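PDB 4W88: xyloglucan-specific endo-beta-1,4-glucanase from Uncultured bacterium, which hydrolyses internal beta-1,4-glucosidic linkages in the backbone of xyloglucan, a plant cell-wall hemicellulose, as a member of glycoside hydrolase family 5. Local coordinates for residues Leu22-Gly27 with Thr35-Pro40; Gly27-Asn32 with Thr75-Trp80; Pro61-Asn66 with Thr102-Asn107; Ile98-His103 with Ala126-Leu131; Glu145-Pro150 with Ala172-Phe177. The protein carries 1 engineered substitution. One frame throughout, in Å; residues are numbered along the deposited sequence.

Contact 1: Leu22-Gly27 with Thr35-Pro40; sequences LDATGG and TSWGNP
The indole of W37 lies flat over the backbone and methyl group of A24, and this face-on meeting carries much of the contact between 22-27 and 35-40. A24 CA stands above the six-membered ring of W37, 3.6 Å from its centroid and only 8° off the ring normal, a CH-pi contact. The methyl lies against the seam of the two fused rings, with A24 CB 3.4 Å from W37 CD2. T25 N lies over the same face, likewise toward the rim, so that the indole spans the A24-T25 peptide. T25 itself crosses the indole obliquely, its hydroxyl OG1 coming within 3.4 Å of W37 CZ2. To reach this position W37 holds CG beside its own backbone N and anti to the carbonyl carbon (chi1 -71°).

S36 works differently, tip against backbone. Its OG accepts a weak hydrogen bond from G26 N at 3.0 Å, bent to 126° at the hydrogen, and is also bonded to A33 O. A CB on G26 would run into S36 CB, so the close approach depends on the missing side chain. S36 and W37 are the two central residues of a type I turn, T35 to G38, and from there both point their CB atoms toward 22-27.

Both segments belong to the long loop between strand 15-18 and helix 44-53, the first beta-alpha loop of a TIM barrel. The D23 side chain, held by the amides of N20 and T21, lies about 4 Å from a bound Tris molecule, consistent with a place beside the substrate-binding pocket.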
# COMPACT_ATOMS: atom_id res chain seq x y z
N LEU A 22 -5.60 -0.87 -11.36
CA LEU A 22 -4.45 -0.41 -12.12
C LEU A 22 -3.19 -1.28 -11.87
O LEU A 22 -2.20 -1.19 -12.60
CB LEU A 22 -4.19 1.04 -11.86
CG LEU A 22 -5.37 1.96 -12.24
CD1 LEU A 22 -4.96 3.37 -11.87
CD2 LEU A 22 -5.66 1.93 -13.72
N ASP A 23 -3.25 -2.10 -10.83
CA ASP A 23 -2.22 -3.05 -10.47
C ASP A 23 -2.33 -4.35 -11.23
O ASP A 23 -1.37 -5.14 -11.22
CB ASP A 23 -2.23 -3.39 -8.95
CG ASP A 23 -3.64 -3.62 -8.39
OD1 ASP A 23 -4.60 -2.84 -8.66
OD2 ASP A 23 -3.77 -4.60 -7.58
N ALA A 24 -3.46 -4.57 -11.87
CA ALA A 24 -3.62 -5.76 -12.68
C ALA A 24 -2.65 -5.78 -13.87
O ALA A 24 -2.35 -4.77 -14.46
CB ALA A 24 -5.06 -5.88 -13.17
N THR A 25 -2.23 -6.98 -14.27
CA THR A 25 -1.08 -7.15 -15.19
C THR A 25 -1.45 -7.77 -16.52
O THR A 25 -0.58 -8.03 -17.36
CB THR A 25 -0.03 -8.03 -14.54
OG1 THR A 25 -0.55 -9.34 -14.33
CG2 THR A 25 0.51 -7.38 -13.25
N GLY A 26 -2.75 -7.95 -16.78
CA GLY A 26 -3.18 -8.40 -18.08
C GLY A 26 -3.25 -7.23 -19.04
O GLY A 26 -3.08 -6.07 -18.66
N GLY A 27 -3.58 -7.55 -20.26
CA GLY A 27 -3.79 -6.57 -21.32
C GLY A 27 -2.58 -5.96 -21.96
O GLY A 27 -2.74 -5.09 -22.89
N THR A 35 -9.04 -3.49 -16.42
CA THR A 35 -10.17 -4.37 -16.34
C THR A 35 -9.78 -5.82 -16.52
O THR A 35 -10.65 -6.70 -16.55
CB THR A 35 -11.25 -3.97 -17.36
OG1 THR A 35 -10.67 -3.98 -18.68
CG2 THR A 35 -11.77 -2.60 -17.05
N SER A 36 -8.47 -6.08 -16.64
CA SER A 36 -7.96 -7.41 -17.06
C SER A 36 -8.17 -8.48 -15.97
O SER A 36 -8.11 -9.64 -16.24
CB SER A 36 -6.48 -7.31 -17.49
OG SER A 36 -5.61 -7.04 -16.41
N TRP A 37 -8.41 -8.05 -14.74
CA TRP A 37 -8.65 -9.00 -13.65
C TRP A 37 -10.09 -8.98 -13.19
O TRP A 37 -10.42 -9.40 -12.06
CB TRP A 37 -7.69 -8.77 -12.51
CG TRP A 37 -6.25 -9.15 -12.75
CD1 TRP A 37 -5.76 -9.79 -13.83
CD2 TRP A 37 -5.15 -9.03 -11.83
NE1 TRP A 37 -4.43 -10.06 -13.65
CE2 TRP A 37 -4.03 -9.57 -12.45
CE3 TRP A 37 -5.00 -8.48 -10.56
CZ2 TRP A 37 -2.79 -9.63 -11.85
CZ3 TRP A 37 -3.78 -8.53 -9.95
CH2 TRP A 37 -2.66 -9.07 -10.60
N GLY A 38 -10.95 -8.44 -14.06
CA GLY A 38 -12.41 -8.58 -13.86
C GLY A 38 -13.12 -7.47 -13.17
O GLY A 38 -14.35 -7.50 -12.97
N ASN A 39 -12.36 -6.43 -12.83
CA ASN A 39 -12.99 -5.22 -12.25
C ASN A 39 -13.46 -4.25 -13.28
O ASN A 39 -12.87 -4.16 -14.35
CB ASN A 39 -12.07 -4.58 -11.24
CG ASN A 39 -12.12 -5.35 -9.91
OD1 ASN A 39 -13.19 -5.91 -9.58
ND2 ASN A 39 -11.00 -5.52 -9.23
N PRO A 40 -14.53 -3.54 -12.95
CA PRO A 40 -14.98 -2.53 -13.93
C PRO A 40 -14.03 -1.33 -14.00
O PRO A 40 -13.23 -1.07 -13.07
CB PRO A 40 -16.31 -2.07 -13.35
CG PRO A 40 -16.17 -2.30 -11.88
CD PRO A 40 -15.29 -3.51 -11.70

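Contact 2: Gly27-Asn32 with Thr75-Trp80. Engineered in segment 75-80: T75 (natural residue Pro).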
# COMPACT_ATOMS: atom_id res chain seq x y z
N GLY A 27 -3.58 -7.55 -20.26
CA GLY A 27 -3.79 -6.57 -21.32
C GLY A 27 -2.58 -5.96 -21.96
O GLY A 27 -2.74 -5.09 -22.89
N GLY A 28 -1.39 -6.32 -21.51
CA GLY A 28 -0.20 -5.74 -22.12
C GLY A 28 -0.06 -4.24 -22.00
O GLY A 28 -0.39 -3.64 -20.97
N ASN A 29 0.40 -3.62 -23.09
CA ASN A 29 0.64 -2.19 -23.05
C ASN A 29 -0.61 -1.48 -23.49
O ASN A 29 -0.62 -0.79 -24.50
CB ASN A 29 1.85 -1.83 -23.95
CG ASN A 29 2.16 -0.38 -23.97
OD1 ASN A 29 2.04 0.34 -23.05
ND2 ASN A 29 2.62 0.05 -25.11
N SER A 30 -1.62 -1.53 -22.64
CA SER A 30 -2.91 -1.03 -22.97
C SER A 30 -3.58 -0.54 -21.69
O SER A 30 -3.41 -1.13 -20.60
CB SER A 30 -3.79 -2.18 -23.54
OG SER A 30 -5.07 -1.60 -23.66
N VAL A 31 -4.40 0.50 -21.82
CA VAL A 31 -5.30 0.89 -20.70
C VAL A 31 -6.28 -0.21 -20.25
O VAL A 31 -6.79 -0.16 -19.12
CB VAL A 31 -6.04 2.23 -20.95
CG1 VAL A 31 -5.04 3.37 -21.14
CG2 VAL A 31 -6.99 2.08 -22.10
N ASN A 32 -6.48 -1.22 -21.10
CA ASN A 32 -7.32 -2.31 -20.77
C ASN A 32 -6.80 -3.20 -19.64
O ASN A 32 -7.54 -4.06 -19.12
CB ASN A 32 -7.68 -3.11 -21.99
CG ASN A 32 -8.50 -2.30 -22.94
OD1 ASN A 32 -9.42 -1.53 -22.54
ND2 ASN A 32 -8.15 -2.38 -24.17
N THR A 75 10.25 4.77 -20.62
CA THR A 75 9.22 5.77 -20.77
C THR A 75 7.81 5.12 -20.53
O THR A 75 7.45 4.10 -21.15
CB THR A 75 9.25 6.35 -22.17
OG1 THR A 75 10.50 6.93 -22.32
CG2 THR A 75 8.14 7.42 -22.41
N ILE A 76 7.03 5.74 -19.66
CA ILE A 76 5.67 5.28 -19.40
C ILE A 76 4.77 5.67 -20.57
O ILE A 76 4.73 6.86 -21.01
CB ILE A 76 5.13 5.84 -18.08
CG1 ILE A 76 6.06 5.58 -16.85
CG2 ILE A 76 3.72 5.36 -17.83
CD1 ILE A 76 5.69 6.39 -15.63
N SER A 77 4.06 4.68 -21.11
CA SER A 77 3.16 4.94 -22.24
C SER A 77 2.24 6.10 -21.88
O SER A 77 1.66 6.13 -20.80
CB SER A 77 2.33 3.70 -22.55
OG SER A 77 1.69 3.87 -23.78
N ALA A 78 2.11 7.06 -22.80
CA ALA A 78 1.32 8.25 -22.51
C ALA A 78 -0.09 7.94 -22.10
O ALA A 78 -0.64 8.63 -21.20
CB ALA A 78 1.31 9.21 -23.69
N ASP A 79 -0.74 6.96 -22.75
CA ASP A 79 -2.12 6.66 -22.45
C ASP A 79 -2.28 6.12 -21.01
O ASP A 79 -3.26 6.41 -20.30
CB ASP A 79 -2.65 5.65 -23.46
CG ASP A 79 -1.80 4.26 -23.53
OD1 ASP A 79 -0.66 4.02 -23.16
OD2 ASP A 79 -2.32 3.29 -24.08
N TRP A 80 -1.32 5.31 -20.58
CA TRP A 80 -1.31 4.76 -19.25
C TRP A 80 -1.06 5.85 -18.20
O TRP A 80 -1.84 5.93 -17.20
CB TRP A 80 -0.30 3.65 -19.09
CG TRP A 80 -0.34 2.99 -17.78
CD1 TRP A 80 0.60 3.02 -16.80
CD2 TRP A 80 -1.38 2.14 -17.30
NE1 TRP A 80 0.20 2.23 -15.75
CE2 TRP A 80 -1.02 1.69 -16.05
CE3 TRP A 80 -2.60 1.73 -17.85
CZ2 TRP A 80 -1.82 0.82 -15.30
CZ3 TRP A 80 -3.39 0.85 -17.16
CH2 TRP A 80 -2.98 0.37 -15.90
O HOH W 1 -0.11 1.35 -21.83
O HOH W 2 -4.30 1.84 -24.36
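D79 enters the contact with its CG in the crowded position between backbone N and carbonyl carbon (chi1 57°), which lifts the carboxylate toward the loop 27-32. Its CB lies 4.0 Å from V31 CG1, and CG stays alongside the same methyl, whose nearest neighbour here is D79 O, 3.6 Å from V31 CG1. At the tip the two oxygens part. D79 OD2 accepts from a water at 2.5 Å, and that water in turn accepts from V31 N at 2.9 Å. D79 OD1 is met from above the carboxylate plane by S77 OG in the conformer described, at a very short 2.4 Å, and takes a second bond from another water, which also donates to N29 OD1 at 2.7 Å. The S77 hydroxyl, although at the N-cap position, makes no capping bond. An alanine in place of D79 would probably loosen the loop, since both water bridges and the S77 hydroxyl would lose the carboxylate that they bind.

W80 turns its ring edge to the loop, with CE3 4.0 Å from V31 CA. At this surface the first turn of helix 78-92 meets the loop between strand 15-18 and helix 44-53; W80 runs inward to stack on H67 and meet F64 nearly at a right angle.

Contact 3: Pro61-Asn66 with Thr102-Asn107; sequences PVTFAN and THHETN
In E105, CG lies beside the backbone N, anti to the carbonyl carbon (chi1 -47°), and the chain then bends at chi2 (-52°). The carboxylate is thereby brought up to the backbone of the neighbouring loop of this TIM barrel, where the segment after strand 57-60 runs beside the one after strand 97-101. There it grips two successive amides. F64 N points almost straight (174°) at the syn lone pair of E105 OE2, 2.6 Å away, whereas A65 N makes a weaker, bent bond to E105 OE1 at 3.0 Å. W109 NE1 also bonds to OE1, so several donors surround this buried group and would probably favour its charged form.

T63 turns OG1 to the side of its own backbone N, where it accepts from H104 N at 2.9 Å and is also bonded to D23 O. The carboxylate further touches F64 at the ring edge, near its plane, with E105 OE2 3.6 Å from F64 CD2. Beside that atom sits the methyl of T102, CG2 to F64 CD2 3.8 Å. At the far end of the contact P61 covers one face of the H103 imidazole, as a CH-pi contact in which P61 CB lies 3.6 Å from the ring centroid.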
# COMPACT_ATOMS: atom_id res chain seq x y z
N PRO A 61 -3.02 1.40 -6.17
CA PRO A 61 -1.88 0.58 -6.60
C PRO A 61 -1.82 0.53 -8.11
O PRO A 61 -2.84 0.36 -8.78
CB PRO A 61 -2.20 -0.77 -6.02
CG PRO A 61 -3.67 -0.79 -5.82
CD PRO A 61 -4.10 0.61 -5.57
N VAL A 62 -0.61 0.65 -8.64
CA VAL A 62 -0.41 0.70 -10.07
C VAL A 62 0.79 -0.18 -10.46
O VAL A 62 1.86 -0.03 -9.89
CB VAL A 62 -0.15 2.09 -10.59
CG1 VAL A 62 -0.06 2.09 -12.09
CG2 VAL A 62 -1.24 3.06 -10.18
N THR A 63 0.61 -1.05 -11.45
CA THR A 63 1.74 -1.81 -11.96
C THR A 63 2.10 -1.18 -13.28
O THR A 63 1.28 -1.12 -14.23
CB THR A 63 1.41 -3.35 -12.17
OG1 THR A 63 0.97 -3.86 -10.88
CG2 THR A 63 2.65 -4.08 -12.63
N PHE A 64 3.35 -0.75 -13.37
CA PHE A 64 3.78 -0.01 -14.57
C PHE A 64 4.47 -0.87 -15.61
O PHE A 64 4.44 -0.54 -16.77
CB PHE A 64 4.74 1.08 -14.11
CG PHE A 64 4.02 2.18 -13.41
CD1 PHE A 64 3.40 3.20 -14.16
CD2 PHE A 64 3.91 2.20 -12.03
CE1 PHE A 64 2.71 4.22 -13.51
CE2 PHE A 64 3.17 3.24 -11.40
CZ PHE A 64 2.54 4.23 -12.16
N ALA A 65 5.10 -1.98 -15.15
CA ALA A 65 5.97 -2.76 -15.99
C ALA A 65 5.55 -2.89 -17.48
O ALA A 65 6.35 -2.57 -18.40
CB ALA A 65 6.21 -4.15 -15.39
N ASN A 66 4.37 -3.46 -17.72
CA ASN A 66 3.97 -3.69 -19.10
C ASN A 66 3.66 -2.41 -19.93
O ASN A 66 3.53 -2.48 -21.17
CB ASN A 66 2.76 -4.57 -19.14
CG ASN A 66 3.06 -5.96 -18.70
OD1 ASN A 66 4.19 -6.44 -18.74
ND2 ASN A 66 2.03 -6.62 -18.24
N THR A 102 4.12 2.05 -6.90
CA THR A 102 4.34 1.02 -7.93
C THR A 102 4.00 -0.31 -7.24
O THR A 102 4.19 -0.46 -6.02
CB THR A 102 5.77 1.01 -8.49
OG1 THR A 102 6.74 0.44 -7.56
CG2 THR A 102 6.21 2.36 -8.97
N HIS A 103 3.55 -1.29 -8.01
CA HIS A 103 2.89 -2.43 -7.44
C HIS A 103 3.55 -3.77 -7.87
O HIS A 103 4.61 -4.08 -7.32
CB HIS A 103 1.37 -2.37 -7.58
CG HIS A 103 0.68 -3.06 -6.43
ND1 HIS A 103 0.54 -2.46 -5.19
CD2 HIS A 103 0.07 -4.26 -6.34
CE1 HIS A 103 -0.11 -3.29 -4.39
NE2 HIS A 103 -0.40 -4.38 -5.06
N HIS A 104 2.97 -4.51 -8.82
CA HIS A 104 3.46 -5.86 -9.13
C HIS A 104 4.68 -5.82 -10.09
O HIS A 104 4.84 -6.69 -10.98
CB HIS A 104 2.36 -6.72 -9.73
CG HIS A 104 1.30 -7.11 -8.72
ND1 HIS A 104 1.60 -7.67 -7.47
CD2 HIS A 104 -0.05 -6.99 -8.78
CE1 HIS A 104 0.47 -7.90 -6.84
NE2 HIS A 104 -0.54 -7.50 -7.61
N GLU A 105 5.49 -4.79 -9.92
CA GLU A 105 6.80 -4.71 -10.57
C GLU A 105 7.66 -5.94 -10.26
O GLU A 105 8.51 -6.34 -11.04
CB GLU A 105 7.58 -3.47 -10.10
CG GLU A 105 6.77 -2.18 -10.10
CD GLU A 105 6.02 -1.79 -11.40
OE1 GLU A 105 6.47 -2.19 -12.51
OE2 GLU A 105 4.94 -1.13 -11.29
N THR A 106 7.32 -6.53 -9.11
CA THR A 106 7.95 -7.73 -8.55
C THR A 106 7.70 -9.00 -9.42
O THR A 106 8.42 -10.04 -9.25
CB THR A 106 7.39 -7.95 -7.12
OG1 THR A 106 5.95 -7.69 -7.06
CG2 THR A 106 8.13 -7.05 -6.14
N ASN A 107 6.69 -8.97 -10.34
CA ASN A 107 6.47 -10.10 -11.26
C ASN A 107 7.40 -9.96 -12.48
O ASN A 107 7.51 -10.90 -13.25
CB ASN A 107 5.09 -10.15 -11.84
CG ASN A 107 4.01 -10.41 -10.82
OD1 ASN A 107 4.29 -10.62 -9.61
ND2 ASN A 107 2.76 -10.46 -11.31

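Contact 4: Ile98-His103 with Ala126-Leu131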
# COMPACT_ATOMS: atom_id res chain seq x y z
N ILE A 98 -4.21 10.53 -0.58
CA ILE A 98 -3.97 9.61 -1.67
C ILE A 98 -2.59 8.98 -1.55
O ILE A 98 -1.61 9.73 -1.31
CB ILE A 98 -4.06 10.30 -3.05
CG1 ILE A 98 -5.36 11.08 -3.16
CG2 ILE A 98 -3.93 9.27 -4.18
CD1 ILE A 98 -5.40 12.10 -4.29
N ILE A 99 -2.49 7.70 -1.82
CA ILE A 99 -1.20 7.09 -2.05
C ILE A 99 -1.17 6.50 -3.42
O ILE A 99 -1.99 5.70 -3.76
CB ILE A 99 -0.85 5.99 -1.01
CG1 ILE A 99 -0.79 6.57 0.41
CG2 ILE A 99 0.39 5.22 -1.41
CD1 ILE A 99 -0.66 5.46 1.48
N LEU A 100 -0.16 6.92 -4.18
CA LEU A 100 0.20 6.31 -5.47
C LEU A 100 1.45 5.43 -5.27
O LEU A 100 2.47 5.92 -4.78
CB LEU A 100 0.58 7.38 -6.48
CG LEU A 100 0.98 6.91 -7.86
CD1 LEU A 100 -0.11 6.13 -8.57
CD2 LEU A 100 1.47 8.14 -8.66
N ASP A 101 1.37 4.14 -5.62
CA ASP A 101 2.53 3.29 -5.55
C ASP A 101 3.03 2.81 -6.91
O ASP A 101 2.44 3.17 -7.95
CB ASP A 101 2.32 2.11 -4.59
CG ASP A 101 1.58 0.90 -5.18
OD1 ASP A 101 1.31 0.84 -6.37
OD2 ASP A 101 1.36 -0.09 -4.33
N THR A 102 4.12 2.05 -6.90
CA THR A 102 4.34 1.02 -7.93
C THR A 102 4.00 -0.31 -7.24
O THR A 102 4.19 -0.46 -6.02
CB THR A 102 5.77 1.01 -8.49
OG1 THR A 102 6.74 0.44 -7.56
CG2 THR A 102 6.21 2.36 -8.97
N HIS A 103 3.55 -1.29 -8.01
CA HIS A 103 2.89 -2.43 -7.44
C HIS A 103 3.55 -3.77 -7.87
O HIS A 103 4.61 -4.08 -7.32
CB HIS A 103 1.37 -2.37 -7.58
CG HIS A 103 0.68 -3.06 -6.43
ND1 HIS A 103 0.54 -2.46 -5.19
CD2 HIS A 103 0.07 -4.26 -6.34
CE1 HIS A 103 -0.11 -3.29 -4.39
NE2 HIS A 103 -0.40 -4.38 -5.06
N ALA A 126 14.09 5.96 -12.75
CA ALA A 126 13.54 6.40 -13.99
C ALA A 126 12.01 6.48 -14.03
O ALA A 126 11.43 7.42 -14.63
CB ALA A 126 14.06 5.56 -15.13
N ILE A 127 11.34 5.51 -13.37
CA ILE A 127 9.89 5.46 -13.35
C ILE A 127 9.47 6.65 -12.44
O ILE A 127 8.55 7.40 -12.81
CB ILE A 127 9.43 4.12 -12.81
CG1 ILE A 127 9.73 2.96 -13.81
CG2 ILE A 127 7.92 4.14 -12.48
CD1 ILE A 127 9.59 1.59 -13.18
N TRP A 128 10.09 6.77 -11.25
CA TRP A 128 9.67 7.76 -10.30
C TRP A 128 9.96 9.17 -10.76
O TRP A 128 9.19 10.10 -10.39
CB TRP A 128 10.19 7.47 -8.90
CG TRP A 128 9.29 6.52 -8.19
CD1 TRP A 128 9.52 5.21 -7.91
CD2 TRP A 128 7.96 6.79 -7.79
NE1 TRP A 128 8.38 4.65 -7.32
CE2 TRP A 128 7.42 5.62 -7.22
CE3 TRP A 128 7.17 7.96 -7.81
CZ2 TRP A 128 6.12 5.57 -6.69
CZ3 TRP A 128 5.88 7.89 -7.31
CH2 TRP A 128 5.35 6.71 -6.78
N LYS A 129 11.04 9.39 -11.52
CA LYS A 129 11.24 10.74 -12.08
C LYS A 129 10.02 11.14 -12.93
O LYS A 129 9.56 12.29 -12.82
CB LYS A 129 12.54 10.81 -12.90
CG LYS A 129 12.83 12.10 -13.67
CD LYS A 129 14.24 12.04 -14.30
CE LYS A 129 14.76 13.37 -14.78
NZ LYS A 129 14.10 13.70 -16.00
N GLN A 130 9.53 10.20 -13.77
CA GLN A 130 8.41 10.49 -14.62
C GLN A 130 7.13 10.71 -13.84
O GLN A 130 6.35 11.65 -14.17
CB GLN A 130 8.16 9.40 -15.65
CG GLN A 130 9.29 9.21 -16.61
CD GLN A 130 9.05 8.00 -17.49
OE1 GLN A 130 8.18 7.97 -18.38
NE2 GLN A 130 9.77 6.94 -17.17
N LEU A 131 6.90 9.88 -12.83
CA LEU A 131 5.67 10.03 -12.00
C LEU A 131 5.70 11.34 -11.23
O LEU A 131 4.74 12.07 -11.19
CB LEU A 131 5.49 8.84 -11.06
CG LEU A 131 5.16 7.52 -11.78
CD1 LEU A 131 5.15 6.45 -10.65
CD2 LEU A 131 3.87 7.63 -12.51
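Apolar packing is centred on the W128 indole, which projects from its helix toward strand 97-101 and the residues just after it. The T102 side chain crosses the indole obliquely and sets its methyl, CG2, 3.6 Å from W128 NE1; the same methyl, T102 CG2, lies 4.3 Å from I127 CG2. Further back along the strand, L100 brings its CG to 4.5 Å from W128 CH2. On the helix side L131 CD1 sits over one face of the indole, and F144 and F177 add further ring contacts.

One carbonyl meets the ring edge: L100 O lies in the plane of the indole, 3.6 Å from W128 CH2. Both the indole N-H of W128 and the hydroxyl of T102 are hydrogen-bonded to G146 O, so one carbonyl just after strand 142-145 satisfies two buried polar groups and fixes their rotation.

Each segment also has side-chain hydrogen bonds of its own. H103 ND1 donates to the syn lone pair of D101 OD2, 2.7 Å away and nearly straight at 173°, with the carboxylate oxygen in the imidazole plane; V62 N is bonded to the other oxygen. On the helix, Q130 NE2 reaches back to A126 O at 3.1 Å and is bonded to Y74 O too.

Strand 97-101 and helix 117-134 form the third beta-alpha unit of the TIM barrel, the indole filling the layer between the strands and the outer helices.

Contact 5: Glu145-Pro150 with Ala172-Phe177; sequences EGMNEP and AMNKAF. With BGC (beta-D-glucopyranose), chain C.
Just past strand 142-145 the backbone takes helix-like angles at G146 (phi -61°, psi -39°) and turns so that G146 CA comes 6.0 Å from F177 CA on helix 164-182. F177 holds CG anti to its backbone N, and its ring lies flat against the glycine. G146 CA is centred over that ring, 3.4 Å from the F177 centroid, in a CH-pi contact, and G146 N sits above the same face, 3.3 Å from F177 CZ. A CB on G146 would clash with the ring. An alanine in place of F177 would probably loosen the seating of this turn, since the flat surface against G146 would be gone.

One turn earlier on the helix, M173 meets M147 of the loop; both are selenomethionines and their side chains cross at about a right angle. M147 bends at its last torsion, laying its selenium 3.8 Å from M173 CE and its methyl, CE, 3.7 Å from M173 CB. That methyl, M147 CE, also approaches N174 OD1, at 3.2 Å; the amide's ND2 is bonded to C196 O.

Further along, E149 reaches the sugar. O4 of a glucose unit of the bound oligosaccharide donates to E149 OE2 at 2.6 Å, and H223 ND1 is bonded to the same oxygen. N148-E149-P150 matches the Asn-Glu-Pro sequence bearing the acid/base glutamate in GH5 enzymes, so the segment that carries a probable catalytic carboxylate is seated on helix 164-182 through G146 and M147.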
# COMPACT_ATOMS: atom_id res chain seq x y z
N GLU A 145 4.39 6.08 -2.61
CA GLU A 145 4.95 4.88 -1.98
C GLU A 145 5.77 4.13 -3.02
O GLU A 145 5.28 3.67 -4.05
CB GLU A 145 3.80 4.02 -1.40
CG GLU A 145 4.26 2.71 -0.70
CD GLU A 145 3.07 1.95 -0.07
OE1 GLU A 145 1.92 2.37 -0.36
OE2 GLU A 145 3.30 0.93 0.66
N GLY A 146 7.10 4.14 -2.81
CA GLY A 146 8.02 3.81 -3.90
C GLY A 146 7.88 2.41 -4.50
O GLY A 146 7.94 2.26 -5.73
N MSE A 147 7.62 1.43 -3.62
CA MSE A 147 7.58 0.01 -3.98
C MSE A 147 6.51 -0.66 -3.17
O MSE A 147 6.11 -0.18 -2.08
CB MSE A 147 8.94 -0.71 -3.69
CG MSE A 147 10.08 -0.02 -4.40
SE MSE A 147 11.78 -0.96 -4.00
CE MSE A 147 12.19 -0.13 -2.29
N ASN A 148 6.10 -1.83 -3.67
CA ASN A 148 5.12 -2.70 -2.98
C ASN A 148 5.71 -4.08 -2.80
O ASN A 148 6.05 -4.75 -3.80
CB ASN A 148 3.85 -2.84 -3.77
CG ASN A 148 2.80 -3.64 -3.03
OD1 ASN A 148 2.31 -3.18 -1.99
ND2 ASN A 148 2.59 -4.88 -3.47
N GLU A 149 5.92 -4.46 -1.55
CA GLU A 149 6.43 -5.77 -1.21
C GLU A 149 7.67 -6.20 -1.99
O GLU A 149 7.70 -7.29 -2.53
CB GLU A 149 5.34 -6.79 -1.25
CG GLU A 149 4.20 -6.47 -0.30
CD GLU A 149 3.07 -7.49 -0.23
OE1 GLU A 149 2.94 -8.38 -1.12
OE2 GLU A 149 2.23 -7.36 0.74
N PRO A 150 8.64 -5.30 -2.14
CA PRO A 150 9.81 -5.65 -2.96
C PRO A 150 10.53 -6.88 -2.39
O PRO A 150 10.75 -6.94 -1.18
CB PRO A 150 10.67 -4.40 -2.87
CG PRO A 150 10.30 -3.74 -1.53
CD PRO A 150 8.79 -3.98 -1.49
N ALA A 172 19.14 0.80 -0.38
CA ALA A 172 19.63 1.51 -1.54
C ALA A 172 18.48 1.93 -2.47
O ALA A 172 18.43 3.03 -2.96
CB ALA A 172 20.61 0.64 -2.31
N MSE A 173 17.51 1.06 -2.63
CA MSE A 173 16.36 1.31 -3.53
C MSE A 173 15.49 2.43 -2.93
O MSE A 173 15.02 3.29 -3.66
CB MSE A 173 15.53 0.03 -3.86
CG MSE A 173 16.41 -0.88 -4.72
SE MSE A 173 15.43 -2.50 -5.25
CE MSE A 173 14.38 -1.74 -6.73
N ASN A 174 15.23 2.38 -1.62
CA ASN A 174 14.45 3.44 -0.93
C ASN A 174 15.13 4.81 -1.21
O ASN A 174 14.46 5.81 -1.48
CB ASN A 174 14.34 3.19 0.59
CG ASN A 174 13.29 2.15 0.94
OD1 ASN A 174 12.31 1.93 0.19
ND2 ASN A 174 13.50 1.49 2.07
N LYS A 175 16.46 4.85 -1.10
CA LYS A 175 17.22 6.10 -1.33
C LYS A 175 17.09 6.57 -2.74
O LYS A 175 17.00 7.76 -2.99
CB LYS A 175 18.74 6.00 -1.01
CG LYS A 175 19.04 5.59 0.33
CD LYS A 175 20.46 5.96 0.72
CE LYS A 175 20.97 4.81 1.55
NZ LYS A 175 22.20 5.10 2.32
N ALA A 176 17.10 5.63 -3.68
CA ALA A 176 17.05 5.96 -5.10
C ALA A 176 15.70 6.62 -5.42
O ALA A 176 15.60 7.56 -6.19
CB ALA A 176 17.22 4.73 -5.92
N PHE A 177 14.65 6.06 -4.83
CA PHE A 177 13.30 6.51 -4.97
C PHE A 177 13.17 7.96 -4.44
O PHE A 177 12.70 8.86 -5.11
CB PHE A 177 12.35 5.57 -4.21
CG PHE A 177 11.04 6.18 -3.77
CD1 PHE A 177 10.12 6.73 -4.66
CD2 PHE A 177 10.70 6.11 -2.44
CE1 PHE A 177 8.90 7.21 -4.21
CE2 PHE A 177 9.47 6.60 -1.97
CZ PHE A 177 8.56 7.10 -2.87
C2 BGC C . 0.61 -12.86 1.14
C3 BGC C . 0.60 -11.44 0.54
C4 BGC C . 0.47 -10.39 1.59
C5 BGC C . 1.55 -10.95 2.60
C6 BGC C . 1.47 -9.98 3.71
C1 BGC C . 1.73 -13.31 2.00
O2 BGC C . 0.88 -13.62 0.05
O3 BGC C . -0.51 -11.40 -0.33
O4 BGC C . 0.30 -9.02 0.96
O5 BGC C . 1.48 -12.44 2.96
O6 BGC C . 2.47 -10.03 4.70

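How the contacts relate
The five contacts follow the first four beta-alpha units of one TIM barrel. Contacts 1 and 2 come first, their segments alternating along the chain and sharing G27; contact 3 joins the loops after strands 57-60 and 97-101, contact 4 starts on the strand leading into 102-107, with T102 and H103 in common, and contact 5 follows strand 142-145. Centres of contacts 3 and 4 are about 10 Å apart, those of 1 and 5 about 23 Å. Probable hydrogen bonds join neighbouring loops (T63 N to L22 O, 3.0 Å) and adjacent strands (E145 N to L100 O, 2.9 Å). Contacts 1 and 3 join loops at what is probably the active-site end; contacts 2, 4 and 5 reach helices 78-92, 117-134 and 164-182.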